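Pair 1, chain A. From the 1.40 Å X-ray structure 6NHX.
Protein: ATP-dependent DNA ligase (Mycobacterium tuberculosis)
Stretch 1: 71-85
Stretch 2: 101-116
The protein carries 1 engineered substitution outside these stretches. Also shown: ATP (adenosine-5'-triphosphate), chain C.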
# COMPACT_ATOMS: atom_id res chain seq x y z
N ALA A 71 -15.10 11.60 21.23
CA ALA A 71 -14.65 12.74 22.02
C ALA A 71 -14.38 12.38 23.47
O ALA A 71 -13.54 13.01 24.12
CB ALA A 71 -15.64 13.89 21.90
N ASP A 72 -15.09 11.39 24.01
CA ASP A 72 -14.89 10.99 25.40
C ASP A 72 -13.79 9.96 25.58
O ASP A 72 -13.40 9.67 26.71
CB ASP A 72 -16.19 10.43 26.00
CG ASP A 72 -17.39 11.34 25.76
OD1 ASP A 72 -18.37 10.88 25.13
OD2 ASP A 72 -17.36 12.51 26.20
N HIS A 73 -13.27 9.40 24.49
CA HIS A 73 -12.29 8.33 24.55
C HIS A 73 -10.87 8.86 24.37
O HIS A 73 -10.64 9.91 23.76
CB HIS A 73 -12.55 7.30 23.45
CG HIS A 73 -13.77 6.45 23.67
ND1 HIS A 73 -13.83 5.48 24.64
CD2 HIS A 73 -14.96 6.41 23.02
CE1 HIS A 73 -15.01 4.89 24.59
NE2 HIS A 73 -15.71 5.43 23.62
N HIS A 74 -9.91 8.09 24.87
CA HIS A 74 -8.51 8.27 24.53
C HIS A 74 -8.03 6.95 23.95
O HIS A 74 -7.95 5.95 24.67
CB HIS A 74 -7.69 8.66 25.76
CG HIS A 74 -6.22 8.74 25.51
ND1 HIS A 74 -5.31 8.87 26.54
CD2 HIS A 74 -5.50 8.72 24.37
CE1 HIS A 74 -4.09 8.91 26.03
NE2 HIS A 74 -4.17 8.82 24.72
N VAL A 75 -7.76 6.92 22.64
CA VAL A 75 -7.39 5.68 21.98
C VAL A 75 -6.17 5.88 21.09
O VAL A 75 -5.89 6.98 20.61
CB VAL A 75 -8.53 5.04 21.15
CG1 VAL A 75 -9.70 4.66 22.05
CG2 VAL A 75 -8.97 5.97 20.03
N VAL A 76 -5.45 4.78 20.87
CA VAL A 76 -4.44 4.70 19.82
C VAL A 76 -4.85 3.56 18.90
O VAL A 76 -5.04 2.42 19.35
CB VAL A 76 -3.04 4.48 20.39
CG1 VAL A 76 -2.04 4.23 19.27
CG2 VAL A 76 -2.60 5.67 21.23
N LEU A 77 -5.01 3.88 17.62
CA LEU A 77 -5.40 2.92 16.60
C LEU A 77 -4.27 2.74 15.61
O LEU A 77 -3.42 3.63 15.42
CB LEU A 77 -6.63 3.42 15.84
CG LEU A 77 -7.81 3.75 16.75
CD1 LEU A 77 -8.66 4.84 16.12
CD2 LEU A 77 -8.62 2.50 17.00
N ASP A 78 -4.25 1.57 14.99
CA ASP A 78 -3.38 1.25 13.87
C ASP A 78 -4.27 0.94 12.68
O ASP A 78 -5.30 0.28 12.82
CB ASP A 78 -2.55 0.03 14.24
CG ASP A 78 -1.47 -0.32 13.22
OD1 ASP A 78 -1.22 0.45 12.26
OD2 ASP A 78 -0.85 -1.39 13.41
N GLY A 79 -3.88 1.42 11.50
CA GLY A 79 -4.67 1.12 10.33
C GLY A 79 -4.06 1.73 9.09
O GLY A 79 -2.88 2.11 9.08
N GLU A 80 -4.88 1.85 8.06
CA GLU A 80 -4.44 2.32 6.75
C GLU A 80 -5.28 3.51 6.33
O GLU A 80 -6.51 3.45 6.40
CB GLU A 80 -4.60 1.21 5.70
CG GLU A 80 -3.73 1.37 4.47
CD GLU A 80 -2.41 0.64 4.61
OE1 GLU A 80 -2.19 -0.01 5.65
OE2 GLU A 80 -1.59 0.70 3.67
N ALA A 81 -4.63 4.59 5.90
CA ALA A 81 -5.34 5.63 5.17
C ALA A 81 -5.49 5.18 3.73
O ALA A 81 -4.52 4.72 3.11
CB ALA A 81 -4.57 6.95 5.23
N VAL A 82 -6.71 5.27 3.20
CA VAL A 82 -7.03 4.73 1.89
C VAL A 82 -7.85 5.73 1.08
O VAL A 82 -8.60 6.56 1.62
CB VAL A 82 -7.78 3.38 1.94
CG1 VAL A 82 -6.91 2.30 2.57
CG2 VAL A 82 -9.10 3.56 2.70
N VAL A 83 -7.70 5.62 -0.23
CA VAL A 83 -8.58 6.25 -1.21
C VAL A 83 -9.19 5.13 -2.03
O VAL A 83 -8.47 4.30 -2.58
CB VAL A 83 -7.81 7.24 -2.11
CG1 VAL A 83 -8.68 7.75 -3.26
CG2 VAL A 83 -7.23 8.39 -1.31
N LEU A 84 -10.51 5.12 -2.12
CA LEU A 84 -11.23 4.05 -2.80
C LEU A 84 -11.37 4.35 -4.28
O LEU A 84 -11.64 5.49 -4.68
CB LEU A 84 -12.62 3.87 -2.17
CG LEU A 84 -12.62 3.66 -0.65
CD1 LEU A 84 -14.04 3.37 -0.14
CD2 LEU A 84 -11.66 2.54 -0.25
N ASP A 85 -11.18 3.32 -5.11
CA ASP A 85 -11.38 3.42 -6.55
C ASP A 85 -12.87 3.31 -6.87
O ASP A 85 -13.72 3.21 -5.98
CB ASP A 85 -10.49 2.43 -7.30
CG ASP A 85 -10.90 0.97 -7.10
OD1 ASP A 85 -12.01 0.68 -6.60
OD2 ASP A 85 -10.07 0.09 -7.46
N ASP A 101 -9.61 17.54 -3.29
CA ASP A 101 -11.00 17.09 -3.27
C ASP A 101 -11.14 15.58 -3.07
O ASP A 101 -12.26 15.09 -2.97
CB ASP A 101 -11.72 17.51 -4.56
CG ASP A 101 -13.12 18.05 -4.30
OD1 ASP A 101 -13.42 18.40 -3.14
OD2 ASP A 101 -13.92 18.13 -5.26
N THR A 102 -10.03 14.84 -3.02
CA THR A 102 -10.10 13.39 -2.92
C THR A 102 -10.49 12.98 -1.51
O THR A 102 -9.90 13.44 -0.53
CB THR A 102 -8.73 12.80 -3.26
OG1 THR A 102 -8.31 13.28 -4.53
CG2 THR A 102 -8.82 11.28 -3.32
N ARG A 103 -11.47 12.08 -1.41
CA ARG A 103 -11.89 11.57 -0.12
C ARG A 103 -10.89 10.53 0.39
O ARG A 103 -10.50 9.62 -0.34
CB ARG A 103 -13.28 10.95 -0.23
CG ARG A 103 -14.28 11.85 -0.96
CD ARG A 103 -15.60 11.14 -1.26
NE ARG A 103 -16.25 10.62 -0.06
CZ ARG A 103 -16.88 11.36 0.84
NH1 ARG A 103 -16.95 12.68 0.69
NH2 ARG A 103 -17.44 10.79 1.90
N VAL A 104 -10.45 10.70 1.64
CA VAL A 104 -9.54 9.78 2.31
C VAL A 104 -10.26 9.19 3.51
O VAL A 104 -10.91 9.92 4.28
CB VAL A 104 -8.26 10.51 2.75
CG1 VAL A 104 -7.37 9.60 3.61
CG2 VAL A 104 -7.50 11.03 1.53
N GLU A 105 -10.16 7.87 3.68
CA GLU A 105 -10.70 7.17 4.84
C GLU A 105 -9.56 6.59 5.66
O GLU A 105 -8.47 6.31 5.14
CB GLU A 105 -11.60 6.02 4.39
CG GLU A 105 -12.81 6.48 3.60
CD GLU A 105 -13.89 5.44 3.45
OE1 GLU A 105 -14.00 4.53 4.29
OE2 GLU A 105 -14.68 5.56 2.48
N PHE A 106 -9.83 6.35 6.93
CA PHE A 106 -8.95 5.57 7.78
C PHE A 106 -9.64 4.25 8.09
O PHE A 106 -10.75 4.24 8.63
CB PHE A 106 -8.60 6.32 9.06
CG PHE A 106 -7.75 5.53 10.02
CD1 PHE A 106 -6.44 5.18 9.70
CD2 PHE A 106 -8.26 5.11 11.23
CE1 PHE A 106 -5.66 4.46 10.58
CE2 PHE A 106 -7.48 4.37 12.12
CZ PHE A 106 -6.20 4.05 11.80
N TRP A 107 -9.01 3.14 7.70
CA TRP A 107 -9.51 1.81 8.01
C TRP A 107 -8.65 1.25 9.13
O TRP A 107 -7.48 0.93 8.92
CB TRP A 107 -9.48 0.90 6.78
CG TRP A 107 -10.56 1.24 5.76
CD1 TRP A 107 -11.36 2.34 5.75
CD2 TRP A 107 -10.93 0.47 4.59
NE1 TRP A 107 -12.22 2.31 4.67
CE2 TRP A 107 -11.97 1.17 3.95
CE3 TRP A 107 -10.48 -0.73 4.05
CZ2 TRP A 107 -12.57 0.69 2.78
CZ3 TRP A 107 -11.09 -1.20 2.88
CH2 TRP A 107 -12.11 -0.48 2.26
N ALA A 108 -9.25 1.12 10.31
CA ALA A 108 -8.52 0.67 11.49
C ALA A 108 -8.47 -0.85 11.53
O ALA A 108 -9.47 -1.53 11.24
CB ALA A 108 -9.23 1.17 12.75
N PHE A 109 -7.31 -1.37 11.92
CA PHE A 109 -7.16 -2.81 12.10
C PHE A 109 -6.47 -3.23 13.39
O PHE A 109 -6.33 -4.43 13.64
CB PHE A 109 -6.55 -3.53 10.87
CG PHE A 109 -5.30 -2.89 10.32
CD1 PHE A 109 -4.13 -2.82 11.08
CD2 PHE A 109 -5.27 -2.42 8.99
CE1 PHE A 109 -2.96 -2.25 10.55
CE2 PHE A 109 -4.10 -1.86 8.46
CZ PHE A 109 -2.95 -1.77 9.24
N ASP A 110 -6.06 -2.27 14.23
CA ASP A 110 -5.58 -2.64 15.55
C ASP A 110 -5.92 -1.53 16.53
O ASP A 110 -6.17 -0.38 16.16
CB ASP A 110 -4.09 -3.02 15.58
CG ASP A 110 -3.83 -4.24 16.44
OD1 ASP A 110 -4.51 -4.38 17.49
OD2 ASP A 110 -2.96 -5.07 16.06
N LEU A 111 -5.92 -1.91 17.81
CA LEU A 111 -6.18 -1.01 18.92
C LEU A 111 -5.05 -1.22 19.90
O LEU A 111 -4.86 -2.34 20.40
CB LEU A 111 -7.52 -1.36 19.57
CG LEU A 111 -7.93 -0.51 20.78
CD1 LEU A 111 -8.18 0.94 20.37
CD2 LEU A 111 -9.18 -1.09 21.42
N LEU A 112 -4.25 -0.18 20.13
CA LEU A 112 -3.05 -0.31 20.95
C LEU A 112 -3.19 0.31 22.33
O LEU A 112 -2.36 0.02 23.20
CB LEU A 112 -1.85 0.35 20.25
CG LEU A 112 -1.62 -0.08 18.79
CD1 LEU A 112 -0.33 0.51 18.26
CD2 LEU A 112 -1.64 -1.61 18.65
N TYR A 113 -4.20 1.14 22.55
CA TYR A 113 -4.42 1.78 23.83
C TYR A 113 -5.88 2.20 23.85
O TYR A 113 -6.40 2.71 22.85
CB TYR A 113 -3.51 3.01 23.96
CG TYR A 113 -3.71 3.79 25.24
CD1 TYR A 113 -4.70 4.77 25.34
CD2 TYR A 113 -2.88 3.58 26.34
CE1 TYR A 113 -4.87 5.48 26.49
CE2 TYR A 113 -3.04 4.30 27.50
CZ TYR A 113 -4.05 5.25 27.57
OH TYR A 113 -4.24 5.99 28.70
N LEU A 114 -6.53 1.96 24.99
CA LEU A 114 -7.94 2.29 25.14
C LEU A 114 -8.18 2.76 26.57
O LEU A 114 -8.13 1.94 27.50
CB LEU A 114 -8.80 1.08 24.81
CG LEU A 114 -10.31 1.15 25.08
CD1 LEU A 114 -10.91 2.20 24.20
CD2 LEU A 114 -10.96 -0.20 24.83
N ASP A 115 -8.41 4.06 26.73
CA ASP A 115 -8.98 4.62 27.96
C ASP A 115 -8.23 4.15 29.21
O ASP A 115 -8.83 3.70 30.20
CB ASP A 115 -10.48 4.35 28.08
CG ASP A 115 -11.26 4.99 26.95
OD1 ASP A 115 -12.20 4.35 26.42
OD2 ASP A 115 -10.91 6.12 26.55
N GLY A 116 -6.90 4.25 29.16
CA GLY A 116 -6.06 3.92 30.30
C GLY A 116 -5.48 2.54 30.26
O GLY A 116 -4.71 2.19 31.16
PG ATP C . 6.30 -3.22 3.82
O1G ATP C . 5.80 -4.53 4.41
O2G ATP C . 7.74 -2.88 4.15
O3G ATP C . 5.35 -2.07 4.09
PB ATP C . 5.33 -2.92 1.08
O1B ATP C . 5.85 -3.36 -0.26
O2B ATP C . 4.94 -1.48 1.33
O3B ATP C . 6.35 -3.43 2.22
PA ATP C . 3.34 -5.00 0.71
O1A ATP C . 4.35 -6.09 0.48
O2A ATP C . 2.52 -4.36 -0.37
O3A ATP C . 4.09 -3.83 1.50
O5' ATP C . 2.43 -5.41 1.98
C5' ATP C . 1.22 -4.70 2.26
C4' ATP C . 1.51 -3.42 3.06
O4' ATP C . 0.25 -2.91 3.49
C3' ATP C . 2.32 -3.66 4.32
O3' ATP C . 2.97 -2.44 4.67
C2' ATP C . 1.24 -3.93 5.32
O2' ATP C . 1.67 -3.70 6.67
C1' ATP C . 0.15 -2.95 4.91
N9 ATP C . -1.21 -3.48 5.18
C8 ATP C . -2.26 -3.45 4.33
N7 ATP C . -3.37 -3.99 4.91
C5 ATP C . -3.01 -4.34 6.16
C6 ATP C . -3.68 -4.97 7.29
N6 ATP C . -4.96 -5.35 7.19
N1 ATP C . -2.96 -5.17 8.41
C2 ATP C . -1.68 -4.81 8.52
N3 ATP C . -0.99 -4.24 7.52
C4 ATP C . -1.60 -4.00 6.34
O HOH W 1 -6.96 7.27 29.14
O HOH W 2 -12.07 7.35 -1.00

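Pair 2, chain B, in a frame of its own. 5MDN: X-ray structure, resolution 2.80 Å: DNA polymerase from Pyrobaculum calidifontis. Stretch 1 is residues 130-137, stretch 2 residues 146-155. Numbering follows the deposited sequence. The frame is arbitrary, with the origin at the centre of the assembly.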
# COMPACT_ATOMS: atom_id res chain seq x y z
N TRP B 130 -18.60 3.20 -14.61
CA TRP B 130 -20.00 3.11 -14.98
C TRP B 130 -20.27 1.79 -15.71
O TRP B 130 -19.74 1.56 -16.80
CB TRP B 130 -20.41 4.29 -15.85
CG TRP B 130 -20.40 5.61 -15.15
CD1 TRP B 130 -19.44 6.58 -15.25
CD2 TRP B 130 -21.40 6.12 -14.26
NE1 TRP B 130 -19.78 7.66 -14.46
CE2 TRP B 130 -20.98 7.40 -13.85
CE3 TRP B 130 -22.60 5.61 -13.77
CZ2 TRP B 130 -21.73 8.18 -12.97
CZ3 TRP B 130 -23.34 6.38 -12.90
CH2 TRP B 130 -22.90 7.65 -12.51
N ASN B 131 -21.09 0.94 -15.11
CA ASN B 131 -21.52 -0.30 -15.73
C ASN B 131 -22.93 -0.14 -16.30
O ASN B 131 -23.69 0.74 -15.89
CB ASN B 131 -21.50 -1.45 -14.72
CG ASN B 131 -20.10 -1.83 -14.29
OD1 ASN B 131 -19.59 -2.89 -14.66
ND2 ASN B 131 -19.47 -0.98 -13.49
N VAL B 132 -23.26 -0.99 -17.26
CA VAL B 132 -24.58 -1.01 -17.88
C VAL B 132 -25.31 -2.25 -17.39
O VAL B 132 -24.79 -3.36 -17.47
CB VAL B 132 -24.49 -0.99 -19.42
CG1 VAL B 132 -25.87 -0.90 -20.03
CG2 VAL B 132 -23.61 0.16 -19.88
N VAL B 133 -26.53 -2.05 -16.88
CA VAL B 133 -27.28 -3.12 -16.23
C VAL B 133 -28.74 -3.03 -16.64
O VAL B 133 -29.33 -1.94 -16.64
CB VAL B 133 -27.18 -3.05 -14.69
CG1 VAL B 133 -26.45 -4.26 -14.15
CG2 VAL B 133 -26.50 -1.76 -14.25
N GLU B 134 -29.32 -4.17 -17.00
CA GLU B 134 -30.77 -4.33 -17.02
C GLU B 134 -31.18 -4.88 -15.67
O GLU B 134 -30.77 -5.99 -15.29
CB GLU B 134 -31.19 -5.27 -18.15
CG GLU B 134 -32.68 -5.28 -18.44
CD GLU B 134 -33.08 -6.39 -19.39
OE1 GLU B 134 -32.24 -6.80 -20.22
OE2 GLU B 134 -34.24 -6.85 -19.32
N ALA B 135 -31.97 -4.12 -14.93
CA ALA B 135 -32.27 -4.48 -13.55
C ALA B 135 -33.68 -4.03 -13.18
O ALA B 135 -34.01 -2.85 -13.32
CB ALA B 135 -31.25 -3.87 -12.59
N ARG B 136 -34.48 -4.98 -12.71
CA ARG B 136 -35.83 -4.69 -12.26
C ARG B 136 -35.83 -3.99 -10.92
O ARG B 136 -35.08 -4.35 -10.01
CB ARG B 136 -36.62 -6.00 -12.14
CG ARG B 136 -36.74 -6.78 -13.43
CD ARG B 136 -37.43 -8.13 -13.22
NE ARG B 136 -38.77 -8.02 -12.65
CZ ARG B 136 -39.05 -8.32 -11.38
NH1 ARG B 136 -38.09 -8.74 -10.58
NH2 ARG B 136 -40.29 -8.22 -10.92
N GLU B 137 -36.68 -2.97 -10.78
CA GLU B 137 -36.74 -2.24 -9.52
C GLU B 137 -37.70 -2.99 -8.60
O GLU B 137 -38.89 -3.13 -8.91
CB GLU B 137 -37.13 -0.78 -9.75
CG GLU B 137 -38.54 -0.49 -10.21
CD GLU B 137 -38.78 0.99 -10.46
OE1 GLU B 137 -38.01 1.61 -11.24
OE2 GLU B 137 -39.72 1.54 -9.87
N LEU B 146 -33.67 -0.99 -3.84
CA LEU B 146 -33.13 -2.28 -4.25
C LEU B 146 -33.51 -2.58 -5.70
O LEU B 146 -34.58 -2.18 -6.18
CB LEU B 146 -33.64 -3.39 -3.33
CG LEU B 146 -33.15 -4.82 -3.57
CD1 LEU B 146 -31.64 -4.91 -3.41
CD2 LEU B 146 -33.86 -5.79 -2.64
N TYR B 147 -32.62 -3.29 -6.38
CA TYR B 147 -32.81 -3.65 -7.78
C TYR B 147 -32.36 -5.09 -7.99
O TYR B 147 -31.27 -5.47 -7.57
CB TYR B 147 -32.00 -2.74 -8.72
CG TYR B 147 -32.59 -1.36 -8.95
CD1 TYR B 147 -32.50 -0.37 -7.98
CD2 TYR B 147 -33.21 -1.05 -10.15
CE1 TYR B 147 -33.03 0.89 -8.20
CE2 TYR B 147 -33.75 0.20 -10.38
CZ TYR B 147 -33.65 1.17 -9.40
OH TYR B 147 -34.18 2.42 -9.62
N GLU B 148 -33.21 -5.89 -8.62
CA GLU B 148 -32.83 -7.24 -9.03
C GLU B 148 -32.16 -7.15 -10.39
O GLU B 148 -32.77 -6.69 -11.36
CB GLU B 148 -34.05 -8.16 -9.12
CG GLU B 148 -34.49 -8.80 -7.82
CD GLU B 148 -35.60 -9.81 -8.03
OE1 GLU B 148 -36.31 -9.71 -9.06
OE2 GLU B 148 -35.77 -10.71 -7.18
N VAL B 149 -30.91 -7.61 -10.47
CA VAL B 149 -30.17 -7.54 -11.73
C VAL B 149 -30.68 -8.64 -12.65
O VAL B 149 -30.89 -9.79 -12.22
CB VAL B 149 -28.66 -7.64 -11.49
CG1 VAL B 149 -28.22 -6.65 -10.42
CG2 VAL B 149 -28.23 -9.04 -11.11
N VAL B 150 -30.94 -8.29 -13.90
CA VAL B 150 -31.28 -9.28 -14.91
C VAL B 150 -30.03 -9.74 -15.66
O VAL B 150 -29.76 -10.93 -15.77
CB VAL B 150 -32.35 -8.73 -15.87
CG1 VAL B 150 -32.78 -9.80 -16.86
CG2 VAL B 150 -33.54 -8.20 -15.08
N GLU B 151 -29.26 -8.79 -16.18
CA GLU B 151 -28.04 -9.12 -16.91
C GLU B 151 -27.11 -7.92 -16.90
O GLU B 151 -27.55 -6.79 -17.09
CB GLU B 151 -28.35 -9.55 -18.35
CG GLU B 151 -27.16 -10.08 -19.11
CD GLU B 151 -27.50 -10.49 -20.52
OE1 GLU B 151 -28.43 -9.89 -21.10
OE2 GLU B 151 -26.85 -11.42 -21.05
N TRP B 152 -25.83 -8.18 -16.66
CA TRP B 152 -24.80 -7.16 -16.77
C TRP B 152 -24.32 -7.05 -18.21
O TRP B 152 -23.99 -8.05 -18.85
CB TRP B 152 -23.62 -7.47 -15.85
CG TRP B 152 -23.93 -7.37 -14.40
CD1 TRP B 152 -24.48 -8.34 -13.61
CD2 TRP B 152 -23.68 -6.25 -13.54
NE1 TRP B 152 -24.60 -7.88 -12.32
CE2 TRP B 152 -24.12 -6.60 -12.25
CE3 TRP B 152 -23.13 -4.98 -13.75
CZ2 TRP B 152 -24.03 -5.73 -11.17
CZ3 TRP B 152 -23.05 -4.11 -12.67
CH2 TRP B 152 -23.50 -4.49 -11.40
N ALA B 153 -24.28 -5.82 -18.73
CA ALA B 153 -23.61 -5.55 -19.99
C ALA B 153 -22.15 -5.20 -19.74
O ALA B 153 -21.53 -5.74 -18.81
CB ALA B 153 -24.32 -4.43 -20.75
N GLY B 154 -21.60 -4.30 -20.53
CA GLY B 154 -20.23 -3.86 -20.37
C GLY B 154 -20.12 -2.63 -19.49
O GLY B 154 -20.94 -2.39 -18.60
N VAL B 155 -19.07 -1.84 -19.74
CA VAL B 155 -18.84 -0.58 -19.05
C VAL B 155 -18.81 0.53 -20.09
O VAL B 155 -18.40 0.31 -21.24
CB VAL B 155 -17.53 -0.64 -18.22
CG1 VAL B 155 -16.65 -1.80 -18.69
CG2 VAL B 155 -16.74 0.67 -18.29

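The sharpest difference lies where G79(A) of pair 1 matches A135(B) of pair 2. In pair 1 the bare CA of G79(A) sits 3.5 Å from the ring centroid of F109(A), over the face, and the opposite face of that ring meets ATP, with F109(A) CE2 3.3 Å from ATP C6. A CB at G79(A) would fall 2.2 Å from W107(A) O and 2.8 Å from F106(A) CZ, so only glycine fits among these atoms. In pair 2 the position matching F109(A) is V150(B), a branched aliphatic residue with no ring to lay over the strand; its CG2 instead lies 3.9 Å from R136(B) CG. A135(B) keeps its methyl: CB lies 3.9 Å from V149(B) CA and 4.1 Å from Y147(B) CB.

The frame around this site is the same. Each pair is two antiparallel strands, inclined at 142° in pair 1 and 143° in pair 2, and the N, CA and C atoms of 14 central residues superpose with an RMSD of 0.7 Å. Both carry two beta bulges, one of them just after the matched residues D78(A) and E134(B). There one carbonyl accepts two amides: D78(A) O takes F109(A) N at 2.8 Å and D110(A) N at 3.0 Å, while E134(B) O takes V150(B) N at 2.7 Å and, weakly, E151(B) N at 3.3 Å. An extra residue is thus absorbed without leaving its amide unpaired.

Next along, E80(A) and W107(A) match R136(B) and E148(B). Opposite charges suit pair 2, where both side chains lie on the same face and R136(B) NH1 forms a salt bridge with E148(B) OE1 at 2.5 Å. W107(A) instead offers a flat apolar surface: V82(A) CG2 lies 3.8 Å from the centroid of its five-membered ring, over the face, and its indole nitrogen is satisfied by a hydrogen bond from W107(A) NE1 to E105(A) OE1 at 2.9 Å.

Back on the other side of the bulge, L77(A) matches V133(B) and L111(A) matches W152(B). Pair 1 packs two leucines whose branched ends reach each other, L77(A) CD2 lying 3.7 Å from L111(A) CD1. Pair 2 sets a compact, branched valine on a broad ring, with V133(B) CG1 3.5 Å from the centroid of the six-membered ring of W152(B), over its face. The indole also reaches N131(B), whose CB is 3.7 Å from W152(B) CZ3 at the ring edge; at the matching place V75(A) CB approaches L111(A) CD1 at 4.2 Å.

Finally, V76(A) matches V132(B), and L112(A) matches A153(B). A valine, beta-branched and at home in extended backbone, serves the first strand of each pair: V76(A) CG1 meets L112(A) CB at 4.0 Å, and V132(B) CB meets A153(B) CB at 3.7 Å.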